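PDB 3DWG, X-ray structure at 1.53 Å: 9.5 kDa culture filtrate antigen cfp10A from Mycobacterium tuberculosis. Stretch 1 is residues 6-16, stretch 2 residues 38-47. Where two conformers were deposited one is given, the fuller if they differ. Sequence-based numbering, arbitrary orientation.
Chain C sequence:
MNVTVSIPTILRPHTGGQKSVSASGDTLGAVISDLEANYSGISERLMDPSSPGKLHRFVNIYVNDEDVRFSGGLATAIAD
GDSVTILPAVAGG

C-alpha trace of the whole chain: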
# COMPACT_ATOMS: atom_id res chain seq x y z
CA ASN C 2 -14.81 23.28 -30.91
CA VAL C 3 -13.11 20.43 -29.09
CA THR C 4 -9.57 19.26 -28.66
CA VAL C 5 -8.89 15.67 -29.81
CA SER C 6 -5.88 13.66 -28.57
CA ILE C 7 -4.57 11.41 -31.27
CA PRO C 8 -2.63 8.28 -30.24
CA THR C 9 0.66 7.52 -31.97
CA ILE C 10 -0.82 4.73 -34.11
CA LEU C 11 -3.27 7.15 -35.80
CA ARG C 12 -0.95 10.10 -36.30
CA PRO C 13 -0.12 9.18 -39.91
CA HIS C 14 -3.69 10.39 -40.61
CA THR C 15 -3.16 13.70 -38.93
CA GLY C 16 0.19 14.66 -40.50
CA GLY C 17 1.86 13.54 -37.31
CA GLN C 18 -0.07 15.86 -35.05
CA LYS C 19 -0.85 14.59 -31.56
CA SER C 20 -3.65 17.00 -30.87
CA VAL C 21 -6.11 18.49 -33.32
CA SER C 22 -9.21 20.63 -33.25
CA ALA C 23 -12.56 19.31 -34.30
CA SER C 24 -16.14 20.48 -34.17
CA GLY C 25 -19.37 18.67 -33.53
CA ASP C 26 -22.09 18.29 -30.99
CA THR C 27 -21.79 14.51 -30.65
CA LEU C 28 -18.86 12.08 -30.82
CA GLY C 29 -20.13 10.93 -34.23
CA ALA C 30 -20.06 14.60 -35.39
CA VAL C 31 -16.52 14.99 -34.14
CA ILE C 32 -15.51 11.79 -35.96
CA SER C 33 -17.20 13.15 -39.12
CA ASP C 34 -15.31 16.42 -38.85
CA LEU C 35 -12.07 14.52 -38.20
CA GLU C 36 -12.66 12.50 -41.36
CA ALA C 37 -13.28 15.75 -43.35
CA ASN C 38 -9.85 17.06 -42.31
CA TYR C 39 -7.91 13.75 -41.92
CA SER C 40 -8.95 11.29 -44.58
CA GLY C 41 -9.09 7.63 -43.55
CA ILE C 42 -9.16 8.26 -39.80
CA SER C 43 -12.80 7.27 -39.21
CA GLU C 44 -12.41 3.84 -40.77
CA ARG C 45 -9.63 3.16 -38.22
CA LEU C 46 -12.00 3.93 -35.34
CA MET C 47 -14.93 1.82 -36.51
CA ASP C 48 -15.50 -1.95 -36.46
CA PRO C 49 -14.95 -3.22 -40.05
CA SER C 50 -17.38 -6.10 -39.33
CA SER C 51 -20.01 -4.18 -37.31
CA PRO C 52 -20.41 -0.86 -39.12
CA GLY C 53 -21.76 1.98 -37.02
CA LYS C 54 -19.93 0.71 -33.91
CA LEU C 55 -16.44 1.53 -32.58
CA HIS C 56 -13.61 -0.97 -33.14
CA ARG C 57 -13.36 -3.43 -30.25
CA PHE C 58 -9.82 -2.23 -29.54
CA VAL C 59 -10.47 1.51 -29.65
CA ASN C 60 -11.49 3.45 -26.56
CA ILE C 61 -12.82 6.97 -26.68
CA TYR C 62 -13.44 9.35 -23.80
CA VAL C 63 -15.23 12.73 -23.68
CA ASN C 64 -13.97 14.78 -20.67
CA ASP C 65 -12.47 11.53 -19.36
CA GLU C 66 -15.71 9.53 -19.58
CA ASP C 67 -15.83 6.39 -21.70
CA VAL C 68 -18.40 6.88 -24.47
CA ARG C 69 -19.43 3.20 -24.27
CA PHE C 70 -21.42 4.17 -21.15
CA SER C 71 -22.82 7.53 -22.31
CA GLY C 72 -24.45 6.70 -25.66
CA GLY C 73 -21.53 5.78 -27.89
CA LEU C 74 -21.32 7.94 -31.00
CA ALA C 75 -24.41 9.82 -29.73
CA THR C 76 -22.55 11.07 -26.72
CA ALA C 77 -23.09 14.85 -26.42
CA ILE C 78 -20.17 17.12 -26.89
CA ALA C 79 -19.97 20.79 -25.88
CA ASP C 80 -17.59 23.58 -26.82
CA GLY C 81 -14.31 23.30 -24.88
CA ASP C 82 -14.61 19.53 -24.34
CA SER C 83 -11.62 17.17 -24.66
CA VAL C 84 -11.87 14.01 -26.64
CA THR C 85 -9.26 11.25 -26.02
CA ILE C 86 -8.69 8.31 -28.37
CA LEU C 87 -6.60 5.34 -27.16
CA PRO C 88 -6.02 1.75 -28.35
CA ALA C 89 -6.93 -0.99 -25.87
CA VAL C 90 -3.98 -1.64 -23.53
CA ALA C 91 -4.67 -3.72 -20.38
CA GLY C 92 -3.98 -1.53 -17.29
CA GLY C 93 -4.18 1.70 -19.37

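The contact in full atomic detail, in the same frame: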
# COMPACT_ATOMS: atom_id res chain seq x y z
N SER C 6 -7.22 14.24 -28.73
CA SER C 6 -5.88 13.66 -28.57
C SER C 6 -5.79 12.43 -29.45
O SER C 6 -6.60 11.46 -29.33
CB SER C 6 -5.62 13.32 -27.09
OG SER C 6 -4.59 12.37 -26.91
N ILE C 7 -4.76 12.43 -30.30
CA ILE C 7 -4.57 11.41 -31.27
C ILE C 7 -3.41 10.49 -30.84
O ILE C 7 -2.27 10.96 -30.68
CB ILE C 7 -4.23 12.03 -32.67
CG1 ILE C 7 -5.27 13.12 -33.05
CG2 ILE C 7 -4.03 10.94 -33.65
CD1 ILE C 7 -6.66 12.57 -33.39
N PRO C 8 -3.68 9.19 -30.67
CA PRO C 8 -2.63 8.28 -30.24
C PRO C 8 -1.62 8.09 -31.35
O PRO C 8 -1.89 8.34 -32.53
CB PRO C 8 -3.38 6.97 -29.92
CG PRO C 8 -4.58 7.03 -30.92
CD PRO C 8 -4.97 8.49 -30.89
N THR C 9 -0.43 7.63 -30.99
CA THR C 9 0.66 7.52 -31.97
C THR C 9 0.28 6.72 -33.20
O THR C 9 0.64 7.09 -34.33
CB THR C 9 1.92 6.98 -31.25
OG1 THR C 9 2.29 7.97 -30.30
CG2 THR C 9 3.09 6.78 -32.23
N ILE C 10 -0.45 5.62 -33.01
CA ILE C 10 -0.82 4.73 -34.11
C ILE C 10 -1.69 5.41 -35.19
O ILE C 10 -1.66 5.00 -36.35
CB ILE C 10 -1.44 3.46 -33.57
CG1 ILE C 10 -1.57 2.42 -34.66
CG2 ILE C 10 -2.80 3.76 -32.84
CD1 ILE C 10 -2.22 1.14 -34.20
N LEU C 11 -2.40 6.47 -34.82
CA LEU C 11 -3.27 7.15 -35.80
C LEU C 11 -2.72 8.44 -36.36
O LEU C 11 -3.36 9.12 -37.20
CB LEU C 11 -4.65 7.43 -35.19
CG LEU C 11 -5.46 6.20 -34.78
CD1 LEU C 11 -6.74 6.71 -34.12
CD2 LEU C 11 -5.73 5.35 -36.05
N ARG C 12 -1.53 8.82 -35.88
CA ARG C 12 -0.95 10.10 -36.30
C ARG C 12 -0.52 10.19 -37.79
O ARG C 12 -0.37 11.28 -38.32
CB ARG C 12 0.21 10.44 -35.37
CG ARG C 12 -0.27 10.96 -34.03
CD ARG C 12 0.90 11.23 -33.06
NE ARG C 12 0.40 11.09 -31.70
CZ ARG C 12 1.14 11.06 -30.60
NH1 ARG C 12 2.45 11.20 -30.69
NH2 ARG C 12 0.55 10.90 -29.41
N PRO C 13 -0.32 9.05 -38.45
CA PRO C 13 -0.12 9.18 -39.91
C PRO C 13 -1.33 9.77 -40.62
O PRO C 13 -1.20 10.20 -41.79
CB PRO C 13 0.03 7.73 -40.34
CG PRO C 13 0.69 7.08 -39.17
CD PRO C 13 -0.15 7.65 -38.03
N HIS C 14 -2.50 9.77 -39.98
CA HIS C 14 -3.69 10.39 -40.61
C HIS C 14 -3.78 11.86 -40.36
O HIS C 14 -4.51 12.58 -41.07
CB HIS C 14 -4.97 9.71 -40.11
CG HIS C 14 -5.06 8.29 -40.53
ND1 HIS C 14 -5.60 7.92 -41.75
CD2 HIS C 14 -4.65 7.15 -39.93
CE1 HIS C 14 -5.51 6.61 -41.87
NE2 HIS C 14 -4.94 6.11 -40.79
N THR C 15 -3.08 12.32 -39.34
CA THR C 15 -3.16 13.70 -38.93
C THR C 15 -1.85 14.45 -39.20
O THR C 15 -1.58 15.43 -38.54
CB THR C 15 -3.51 13.83 -37.45
OG1 THR C 15 -2.56 13.06 -36.66
CG2 THR C 15 -4.92 13.29 -37.18
N GLY C 16 -1.08 14.00 -40.19
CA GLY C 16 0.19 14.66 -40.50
C GLY C 16 1.16 14.64 -39.33
O GLY C 16 2.00 15.57 -39.17
N ASN C 38 -11.18 16.42 -42.31
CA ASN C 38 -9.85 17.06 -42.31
C ASN C 38 -8.69 16.07 -42.44
O ASN C 38 -7.60 16.46 -42.88
CB ASN C 38 -9.66 17.95 -41.08
CG ASN C 38 -10.57 19.15 -41.09
OD1 ASN C 38 -10.51 19.96 -42.01
ND2 ASN C 38 -11.43 19.26 -40.07
N TYR C 39 -8.95 14.80 -42.09
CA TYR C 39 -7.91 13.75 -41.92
C TYR C 39 -8.38 12.43 -42.50
O TYR C 39 -8.73 11.46 -41.79
CB TYR C 39 -7.48 13.62 -40.43
CG TYR C 39 -7.16 14.94 -39.76
CD1 TYR C 39 -8.02 15.53 -38.86
CD2 TYR C 39 -5.97 15.66 -40.10
CE1 TYR C 39 -7.76 16.76 -38.26
CE2 TYR C 39 -5.69 16.86 -39.51
CZ TYR C 39 -6.56 17.43 -38.60
OH TYR C 39 -6.27 18.63 -38.02
N SER C 40 -8.41 12.40 -43.83
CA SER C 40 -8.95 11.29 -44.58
C SER C 40 -8.47 9.95 -44.06
O SER C 40 -7.28 9.79 -43.81
CB SER C 40 -8.53 11.47 -46.05
OG SER C 40 -9.23 10.60 -46.90
N GLY C 41 -9.40 9.01 -43.90
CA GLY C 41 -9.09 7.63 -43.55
C GLY C 41 -9.15 7.37 -42.05
O GLY C 41 -9.08 6.21 -41.62
N ILE C 42 -9.27 8.43 -41.26
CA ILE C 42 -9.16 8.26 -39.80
C ILE C 42 -10.40 7.54 -39.29
O ILE C 42 -10.28 6.66 -38.48
CB ILE C 42 -8.81 9.57 -39.02
CG1 ILE C 42 -8.27 9.24 -37.61
CG2 ILE C 42 -10.00 10.59 -38.96
CD1 ILE C 42 -7.72 10.42 -36.85
N SER C 43 -11.59 7.87 -39.79
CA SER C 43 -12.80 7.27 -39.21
C SER C 43 -12.86 5.76 -39.38
O SER C 43 -13.26 5.05 -38.46
CB SER C 43 -14.09 7.92 -39.72
OG SER C 43 -14.11 7.87 -41.11
N GLU C 44 -12.44 5.26 -40.54
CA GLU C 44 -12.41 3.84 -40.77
C GLU C 44 -11.54 3.08 -39.74
O GLU C 44 -11.83 1.92 -39.43
CB GLU C 44 -11.92 3.54 -42.19
N ARG C 45 -10.49 3.74 -39.25
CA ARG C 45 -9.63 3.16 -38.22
C ARG C 45 -10.28 3.06 -36.84
O ARG C 45 -9.91 2.23 -36.01
CB ARG C 45 -8.32 3.97 -38.07
CG ARG C 45 -7.53 4.25 -39.37
CD ARG C 45 -6.81 3.04 -39.91
NE ARG C 45 -5.97 2.36 -38.89
CZ ARG C 45 -4.72 2.70 -38.54
NH1 ARG C 45 -4.11 3.76 -39.07
NH2 ARG C 45 -4.10 1.97 -37.61
N LEU C 46 -11.28 3.91 -36.60
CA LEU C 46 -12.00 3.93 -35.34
C LEU C 46 -13.16 2.95 -35.28
O LEU C 46 -13.63 2.56 -34.21
CB LEU C 46 -12.56 5.34 -35.11
CG LEU C 46 -11.54 6.48 -35.07
CD1 LEU C 46 -12.25 7.78 -34.78
CD2 LEU C 46 -10.51 6.18 -33.93
N MET C 47 -13.67 2.58 -36.46
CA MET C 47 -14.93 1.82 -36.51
C MET C 47 -14.69 0.32 -36.74
O MET C 47 -13.67 -0.09 -37.26
CB MET C 47 -15.83 2.39 -37.63
CG MET C 47 -16.21 3.87 -37.49
SD MET C 47 -16.87 4.37 -35.90
CE MET C 47 -18.59 3.84 -35.99
O HOH W 1 -5.05 11.33 -43.84

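A single histidine can knit two segments together when each ring nitrogen is given a partner of opposite character, and His 14 of this mycobacterial antigen is a compact example. Its segment follows a short 3-10 turn, and His 14 CA lies 5.6 Å from Tyr 39 CA, in the first residue to leave helical geometry at the end of a helix. Tyr 39 turns one ring face to Thr 15, whose CG2 sits 4.0 Å from the ring centroid in a CH-pi contact. It also opens a type II turn, closed by the hydrogen bond from Ile 42 N to Tyr 39 O (3.1 Å). Within that turn, Ser 40 O accepts from His 14 ND1 at 3.3 Å, nearly linearly, and a water donates to both Ser 40 O and His 14 O. Gly 41, at positive phi, leaves room for the imidazole: an ideal CB would lie only 3.2 Å from His 14 CE1. Ile 42 then covers one face of that ring with its CA, while its CD1 reaches Ile 7 CD1 at 4.2 Å. One helical turn on, Arg 45 NH1 donates to His 14 NE2 (3.0 Å). ND1 therefore acts as donor and NE2 as acceptor, as a neutral imidazole can. Leu 11 CD2 lies over the guanidinium, and Leu 11 CD1 meets Leu 46 CD2 at 3.8 Å.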